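Local coordinates for putative metal resistance protein (Proteus mirabilis, PDB 6C29) that probably reduces protein disulfides as part of a longer membrane protein, its N-terminal periplasmic tandem immunoglobulin-fold domain priming the trimeric disulfide isomerase ScsC, at residues A[22-25]-A[29-32]; A[153-158]-A[176-181]; A[189-194]-A[220-225]. All coordinates share one frame; numbering follows the deposited sequence.

Interaction 1 (A[22-25]-A[29-32])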
loop_
_atom_site.group_PDB
_atom_site.type_symbol
_atom_site.label_atom_id
_atom_site.label_comp_id
_atom_site.label_asym_id
_atom_site.label_seq_id
_atom_site.Cartn_x
_atom_site.Cartn_y
_atom_site.Cartn_z
ATOM N N ALA A 22 0.388 -17.050 -10.405
ATOM C CA ALA A 22 -0.872 -17.326 -9.757
ATOM C C ALA A 22 -1.116 -18.794 -9.515
ATOM O O ALA A 22 -0.530 -19.645 -10.164
ATOM C CB ALA A 22 -2.015 -16.751 -10.589
ATOM N N ASP A 23 -1.993 -19.051 -8.554
ATOM C CA ASP A 23 -2.435 -20.395 -8.203
ATOM C C ASP A 23 -3.935 -20.365 -7.969
ATOM O O ASP A 23 -4.431 -19.491 -7.278
ATOM C CB ASP A 23 -1.699 -20.866 -6.961
ATOM C CG ASP A 23 -1.919 -22.332 -6.666
ATOM O OD1 ASP A 23 -2.530 -23.025 -7.504
ATOM O OD2 ASP A 23 -1.475 -22.786 -5.593
ATOM N N LYS A 24 -4.664 -21.300 -8.583
ATOM C CA LYS A 24 -6.091 -21.399 -8.362
ATOM C C LYS A 24 -6.345 -22.663 -7.579
ATOM O O LYS A 24 -5.897 -23.742 -7.957
ATOM C CB LYS A 24 -6.886 -21.388 -9.680
ATOM C CG LYS A 24 -8.396 -21.397 -9.446
ATOM C CD LYS A 24 -9.218 -20.999 -10.678
ATOM C CE LYS A 24 -9.642 -22.142 -11.536
ATOM N NZ LYS A 24 -10.690 -21.654 -12.487
ATOM N N SER A 25 -7.079 -22.514 -6.486
ATOM C CA SER A 25 -7.429 -23.646 -5.641
ATOM C C SER A 25 -8.649 -24.378 -6.195
ATOM O O SER A 25 -9.342 -23.878 -7.087
ATOM C CB SER A 25 -7.689 -23.159 -4.210
ATOM O OG SER A 25 -8.933 -22.475 -4.125
ATOM N N ASP A 29 -10.728 -20.085 -5.800
ATOM C CA ASP A 29 -10.042 -18.908 -5.262
ATOM C C ASP A 29 -8.648 -18.786 -5.873
ATOM O O ASP A 29 -7.922 -19.773 -5.955
ATOM C CB ASP A 29 -9.916 -18.981 -3.744
ATOM C CG ASP A 29 -11.268 -18.965 -3.038
ATOM O OD1 ASP A 29 -12.277 -18.567 -3.669
ATOM O OD2 ASP A 29 -11.311 -19.343 -1.844
ATOM N N VAL A 30 -8.281 -17.578 -6.297
ATOM C CA VAL A 30 -7.006 -17.362 -6.950
ATOM C C VAL A 30 -6.107 -16.493 -6.068
ATOM O O VAL A 30 -6.539 -15.471 -5.555
ATOM C CB VAL A 30 -7.170 -16.694 -8.345
ATOM C CG1 VAL A 30 -5.874 -16.659 -9.061
ATOM C CG2 VAL A 30 -8.191 -17.459 -9.180
ATOM N N LYS A 31 -4.862 -16.929 -5.911
ATOM C CA LYS A 31 -3.806 -16.133 -5.301
ATOM C C LYS A 31 -2.889 -15.682 -6.428
ATOM O O LYS A 31 -2.508 -16.493 -7.283
ATOM C CB LYS A 31 -3.032 -16.955 -4.270
ATOM C CG LYS A 31 -3.832 -17.240 -3.020
ATOM C CD LYS A 31 -3.159 -18.259 -2.099
ATOM C CE LYS A 31 -1.807 -17.837 -1.582
ATOM N NZ LYS A 31 -1.335 -18.888 -0.643
ATOM N N ILE A 32 -2.559 -14.393 -6.424
ATOM C CA ILE A 32 -1.716 -13.767 -7.434
ATOM C C ILE A 32 -0.593 -13.014 -6.729
ATOM O O ILE A 32 -0.835 -12.313 -5.741
ATOM C CB ILE A 32 -2.542 -12.810 -8.288
ATOM C CG1 ILE A 32 -3.628 -13.589 -9.026
ATOM C CG2 ILE A 32 -1.690 -12.070 -9.273
ATOM C CD1 ILE A 32 -4.823 -12.767 -9.253
#

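Interaction 2 (A[153-158]-A[176-181])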
loop_
_atom_site.group_PDB
_atom_site.type_symbol
_atom_site.label_atom_id
_atom_site.label_comp_id
_atom_site.label_asym_id
_atom_site.label_seq_id
_atom_site.Cartn_x
_atom_site.Cartn_y
_atom_site.Cartn_z
ATOM N N GLY A 153 -1.157 -6.091 17.627
ATOM C CA GLY A 153 0.173 -5.903 18.144
ATOM C C GLY A 153 0.664 -4.465 17.994
ATOM O O GLY A 153 0.012 -3.586 17.398
ATOM N N LEU A 154 1.852 -4.270 18.532
ATOM C CA LEU A 154 2.590 -2.993 18.555
ATOM C C LEU A 154 1.916 -1.904 19.384
ATOM O O LEU A 154 2.589 -1.302 20.222
ATOM C CB LEU A 154 2.868 -2.457 17.140
ATOM C CG LEU A 154 3.880 -1.286 17.132
ATOM C CD1 LEU A 154 5.194 -1.694 17.778
ATOM C CD2 LEU A 154 4.086 -0.754 15.747
ATOM N N ILE A 155 0.651 -1.578 19.128
ATOM C CA ILE A 155 -0.010 -0.547 19.913
ATOM C C ILE A 155 -1.124 -1.120 20.766
ATOM O O ILE A 155 -1.791 -2.087 20.379
ATOM C CB ILE A 155 -0.571 0.569 19.035
ATOM C CG1 ILE A 155 -1.677 0.053 18.135
ATOM C CG2 ILE A 155 0.583 1.248 18.225
ATOM C CD1 ILE A 155 -2.451 1.125 17.552
ATOM N N SER A 156 -1.312 -0.513 21.930
ATOM C CA SER A 156 -2.376 -0.928 22.843
ATOM C C SER A 156 -3.494 0.106 23.020
ATOM O O SER A 156 -4.549 -0.217 23.571
ATOM C CB SER A 156 -1.783 -1.261 24.212
ATOM O OG SER A 156 -0.997 -0.211 24.697
ATOM N N ALA A 157 -3.275 1.336 22.573
ATOM C CA ALA A 157 -4.301 2.374 22.625
ATOM C C ALA A 157 -4.013 3.460 21.604
ATOM O O ALA A 157 -2.854 3.754 21.303
ATOM C CB ALA A 157 -4.409 2.978 24.004
ATOM N N VAL A 158 -5.094 4.028 21.083
ATOM C CA VAL A 158 -5.054 5.137 20.150
ATOM C C VAL A 158 -6.103 6.163 20.529
ATOM O O VAL A 158 -7.264 5.806 20.827
ATOM C CB VAL A 158 -5.333 4.664 18.702
ATOM C CG1 VAL A 158 -5.307 5.832 17.750
ATOM C CG2 VAL A 158 -4.360 3.620 18.312
ATOM N N GLY A 176 7.125 -2.336 25.850
ATOM C CA GLY A 176 8.369 -1.619 25.657
ATOM C C GLY A 176 8.190 -0.171 25.241
ATOM O O GLY A 176 7.118 0.417 25.376
ATOM N N ASP A 177 9.290 0.397 24.774
ATOM C CA ASP A 177 9.369 1.791 24.372
ATOM C C ASP A 177 9.455 1.948 22.875
ATOM O O ASP A 177 9.921 1.044 22.184
ATOM C CB ASP A 177 10.605 2.460 24.954
ATOM C CG ASP A 177 10.520 2.677 26.461
ATOM O OD1 ASP A 177 9.427 2.462 27.039
ATOM O OD2 ASP A 177 11.552 3.108 27.039
ATOM N N TRP A 178 9.049 3.115 22.379
ATOM C CA TRP A 178 9.250 3.437 20.974
ATOM C C TRP A 178 10.725 3.665 20.682
ATOM O O TRP A 178 11.416 4.288 21.495
ATOM C CB TRP A 178 8.433 4.658 20.601
ATOM C CG TRP A 178 6.968 4.461 20.686
ATOM C CD1 TRP A 178 6.137 4.909 21.686
ATOM C CD2 TRP A 178 6.131 3.793 19.748
ATOM N NE1 TRP A 178 4.851 4.576 21.415
ATOM C CE2 TRP A 178 4.814 3.878 20.233
ATOM C CE3 TRP A 178 6.364 3.127 18.542
ATOM C CZ2 TRP A 178 3.740 3.324 19.561
ATOM C CZ3 TRP A 178 5.303 2.578 17.875
ATOM C CH2 TRP A 178 4.008 2.667 18.376
ATOM N N HIS A 179 11.201 3.190 19.525
ATOM C CA HIS A 179 12.589 3.329 19.142
ATOM C C HIS A 179 12.791 4.203 17.913
ATOM O O HIS A 179 13.399 5.266 17.994
ATOM C CB HIS A 179 13.185 1.924 18.932
ATOM C CG HIS A 179 13.133 1.092 20.172
ATOM N ND1 HIS A 179 12.459 -0.110 20.244
ATOM C CD2 HIS A 179 13.608 1.325 21.418
ATOM C CE1 HIS A 179 12.559 -0.598 21.469
ATOM N NE2 HIS A 179 13.262 0.251 22.202
ATOM N N GLN A 180 12.292 3.757 16.769
ATOM C CA GLN A 180 12.368 4.520 15.538
ATOM C C GLN A 180 11.076 4.403 14.768
ATOM O O GLN A 180 11.055 3.812 13.694
ATOM C CB GLN A 180 13.539 4.031 14.657
ATOM C CG GLN A 180 14.916 4.248 15.265
ATOM C CD GLN A 180 16.029 3.887 14.312
ATOM O OE1 GLN A 180 16.949 3.160 14.673
ATOM N NE2 GLN A 180 15.959 4.417 13.091
ATOM N N PRO A 181 9.993 4.950 15.291
ATOM C CA PRO A 181 8.703 4.784 14.638
ATOM C C PRO A 181 8.535 5.575 13.380
ATOM O O PRO A 181 9.149 6.623 13.182
ATOM C CB PRO A 181 7.724 5.260 15.696
ATOM C CG PRO A 181 8.506 6.228 16.519
ATOM C CD PRO A 181 9.891 5.653 16.580
#

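Interaction 3 (A[189-194]-A[220-225])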
loop_
_atom_site.group_PDB
_atom_site.type_symbol
_atom_site.label_atom_id
_atom_site.label_comp_id
_atom_site.label_asym_id
_atom_site.label_seq_id
_atom_site.Cartn_x
_atom_site.Cartn_y
_atom_site.Cartn_z
ATOM N N GLN A 189 -11.271 11.209 1.766
ATOM C CA GLN A 189 -11.511 11.718 0.430
ATOM C C GLN A 189 -11.600 13.237 0.464
ATOM O O GLN A 189 -12.252 13.807 1.329
ATOM C CB GLN A 189 -12.799 11.104 -0.126
ATOM C CG GLN A 189 -13.134 11.448 -1.567
ATOM C CD GLN A 189 -14.463 10.838 -2.001
ATOM O OE1 GLN A 189 -15.053 10.029 -1.281
ATOM N NE2 GLN A 189 -14.952 11.245 -3.166
ATOM N N GLY A 190 -10.865 13.880 -0.425
ATOM C CA GLY A 190 -10.901 15.320 -0.535
ATOM C C GLY A 190 -9.849 16.007 0.312
ATOM O O GLY A 190 -9.656 17.216 0.192
HETATM N N MSE A 191 -9.182 15.251 1.182
HETATM C CA MSE A 191 -8.228 15.837 2.128
HETATM C C MSE A 191 -6.787 15.464 1.795
HETATM O O MSE A 191 -6.517 14.407 1.224
HETATM C CB MSE A 191 -8.530 15.396 3.558
HETATM C CG MSE A 191 -9.955 15.600 3.977
HETATM SE SE MSE A 191 -10.444 17.483 3.948
HETATM C CE MSE A 191 -12.358 17.259 4.273
ATOM N N LEU A 192 -5.877 16.361 2.164
ATOM C CA LEU A 192 -4.452 16.128 2.059
ATOM C C LEU A 192 -3.840 16.177 3.444
ATOM O O LEU A 192 -4.168 17.076 4.236
ATOM C CB LEU A 192 -3.789 17.190 1.184
ATOM C CG LEU A 192 -4.322 17.344 -0.236
ATOM C CD1 LEU A 192 -3.586 18.474 -0.935
ATOM C CD2 LEU A 192 -4.173 16.033 -0.980
ATOM N N TYR A 193 -2.949 15.234 3.723
ATOM C CA TYR A 193 -2.165 15.254 4.950
ATOM C C TYR A 193 -0.732 15.690 4.690
ATOM O O TYR A 193 -0.127 15.274 3.737
ATOM C CB TYR A 193 -2.165 13.881 5.599
ATOM C CG TYR A 193 -3.409 13.487 6.314
ATOM C CD1 TYR A 193 -4.408 14.397 6.609
ATOM C CD2 TYR A 193 -3.582 12.185 6.691
ATOM C CE1 TYR A 193 -5.560 13.988 7.301
ATOM C CE2 TYR A 193 -4.701 11.770 7.371
ATOM C CZ TYR A 193 -5.679 12.660 7.672
ATOM O OH TYR A 193 -6.785 12.177 8.344
ATOM N N GLY A 194 -0.201 16.526 5.555
ATOM C CA GLY A 194 1.193 16.891 5.481
ATOM C C GLY A 194 2.124 15.835 6.047
ATOM O O GLY A 194 1.689 14.709 6.366
ATOM N N GLY A 220 -11.714 21.666 6.259
ATOM C CA GLY A 220 -12.920 21.708 7.062
ATOM C C GLY A 220 -12.851 20.675 8.169
ATOM O O GLY A 220 -11.799 20.091 8.415
ATOM N N ASP A 221 -13.974 20.422 8.829
ATOM C CA ASP A 221 -13.997 19.491 9.950
ATOM C C ASP A 221 -13.991 18.054 9.453
ATOM O O ASP A 221 -14.881 17.642 8.713
ATOM C CB ASP A 221 -15.229 19.725 10.828
ATOM C CG ASP A 221 -15.094 19.099 12.205
ATOM O OD1 ASP A 221 -14.144 18.320 12.423
ATOM O OD2 ASP A 221 -15.947 19.382 13.072
ATOM N N ILE A 222 -12.962 17.306 9.838
ATOM C CA ILE A 222 -12.890 15.888 9.503
ATOM C C ILE A 222 -13.137 14.988 10.719
ATOM O O ILE A 222 -12.946 13.779 10.634
ATOM C CB ILE A 222 -11.527 15.522 8.890
ATOM C CG1 ILE A 222 -10.388 15.916 9.839
ATOM C CG2 ILE A 222 -11.398 16.167 7.520
ATOM C CD1 ILE A 222 -9.000 15.438 9.399
ATOM N N THR A 223 -13.562 15.567 11.838
ATOM C CA THR A 223 -13.926 14.772 13.006
ATOM C C THR A 223 -14.977 13.750 12.603
ATOM O O THR A 223 -15.907 14.096 11.875
ATOM C CB THR A 223 -14.444 15.666 14.153
ATOM O OG1 THR A 223 -13.377 16.525 14.597
ATOM C CG2 THR A 223 -14.897 14.839 15.313
ATOM N N GLY A 224 -14.824 12.498 13.038
ATOM C CA GLY A 224 -15.781 11.453 12.683
ATOM C C GLY A 224 -15.437 10.686 11.415
ATOM O O GLY A 224 -16.048 9.664 11.143
ATOM N N LYS A 225 -14.496 11.202 10.615
ATOM C CA LYS A 225 -14.023 10.505 9.415
ATOM C C LYS A 225 -13.060 9.377 9.790
ATOM O O LYS A 225 -12.570 9.306 10.923
ATOM C CB LYS A 225 -13.306 11.480 8.467
ATOM C CG LYS A 225 -14.120 12.678 8.022
ATOM C CD LYS A 225 -15.244 12.408 7.043
ATOM C CE LYS A 225 -15.820 13.770 6.618
ATOM N NZ LYS A 225 -16.789 13.752 5.493
#

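Interaction 1 (A[22-25]-A[29-32])
Segments 22-25 and 29-32 pair antiparallel at the turn end of a beta hairpin, with Asp23 and Lys31 as a hydrogen-bonded pair. Their backbones bond both ways: Asp23 N gives to Lys31 O at 2.9 Å, and Lys31 N to Asp23 O at 2.9 Å. Nearer the turn, Ser25 N reaches Asp29 O at 2.9 Å and 173°, almost straight, while Ser25 OG has its main partner in Thr27 OG1 inside the turn. Strand 16-24 is an outermost strand of the chain's first four-stranded sheet, within the DsbD N-terminal family region, which belongs to the immunoglobulin-like E-set. Strand 30-38 is its inner neighbour and pairs on with 90-97. Ala22, Lys24, Val30 and Ile32 share one face. There Ala22 CB packs on Ile32 CG1 at 3.9 Å. Val30 splits its methyls: CG1, opposite the backbone N (chi1 -172°), turns toward Ala22 CB at 4.2 Å, and CG2 touches the aliphatic stem of Lys24 at CG, 4.0 Å away. The lysine then bends off to bond Ser102 O. On the other face, Asp23 and Lys31 both touch Phe137 of helix 137-145, and Lys31 NZ forms a salt bridge with Glu138.

Interaction 2 (A[153-158]-A[176-181])
Two torsions bring Leu154 and Trp178 together: the leucine turns CG opposite its backbone N (chi1 -168°), and the tryptophan sets CG opposite its own carbonyl carbon (chi1 -65°), which extends the indole across to the other segment. The six-membered half of the indole does the touching. Leu154 comes to it obliquely, with CD2 4.1 Å from CZ3 of Trp178 and CG 4.1 Å from CH2 of the same ring. Ile155 arrives differently, sending its CG2 methyl to the ring edge, near the plane, 3.7 Å from Trp178 CH2 and 4.0 Å from Trp178 CZ2. The contact is wholly apolar, and no hydrogen bond joins the segments. The chain is tightly folded where these consecutive residues meet the ring: Ile155 N bonds back to Gly153 O at 2.7 Å around Leu154, whose positive phi of 65° completes a classic gamma turn. Trp178 NE1 makes a weak hydrogen bond to Asp203 O. Val231 touches all three side chains, Leu205 of strand 204-213 packs against the indole, and Leu154 and Ile155 also pack against Arg238 of strand 236-243. The indole thus joins the start of strand 155-163, the loop before strand 182-186 and the strands around them, consistent with closing one end of the hydrophobic interior of a beta sandwich in the second immunoglobulin-fold domain.

Interaction 3 (A[189-194]-A[220-225])
Ile222 carries this contact, meeting Met191 with one branch and Tyr193 with the other, where a loop of the second immunoglobulin-fold domain packs on strand 191-201, an outermost strand of a four-stranded antiparallel sheet. Taken in order, the loop begins at Gly220, whose carbonyl oxygen bonds the hydroxyl of Tyr162 on strand 155-163 at the far edge of that sheet. Asp221 turns away from the strand and organises its own loop instead. Its OD1 accepts from Thr223 N at 2.9 Å, an Asx turn, and the same oxygen takes the proton of Thr223 OG1, also at 2.9 Å. The two approaches differ: the hydroxyl uses the syn lone pair, whereas the amide comes from above the carboxylate plane, 43° out of it. Ile222 follows, pointing to the strand. Its CG2 methyl lies opposite the carbonyl carbon and is lodged against Met191, a selenomethionine in this crystal whose chain bends at chi2, with CE 3.6 Å and SE 3.9 Å from that CG2. The two side chains run past each other in opposite directions. The longer branch has CG1 between the backbone N and carbonyl carbon (chi1 56°) and carries CD1 to the edge of the Tyr193 ring, 4.1 Å from Tyr193 OH. Tyr162, Val211 and Ile244 also touch Ile222, leaving it buried although its neighbours in the loop are exposed. Thr223 and Gly224 form the corner of a type II beta turn, Gly224 taking the positive phi of 91° expected at the third position. Gly224 and Lys225 both bond to the backbone of Ile244, and the turn itself is closed by Lys225 N giving to Ile222 O at 3.0 Å.

The three contacts are independent and follow one another along the chain. Interaction 1 belongs to the first half, in the DsbD N-terminal region, while interactions 2 and 3 both lie in the second immunoglobulin-fold domain. Interaction 1 is centred about 35 Å from interaction 2 and about 37 Å from interaction 3, on the opposite side of the chain's centre from the latter. Interactions 2 and 3 reach the same four-stranded sheet through its two outermost strands, 155-163 and 191-201; their nearest atoms are still about 11 Å apart. Backbone pairing dominates the first contact and apolar side chains the other two. None of the three includes a cysteine, so none contains the redox-active thiols themselves.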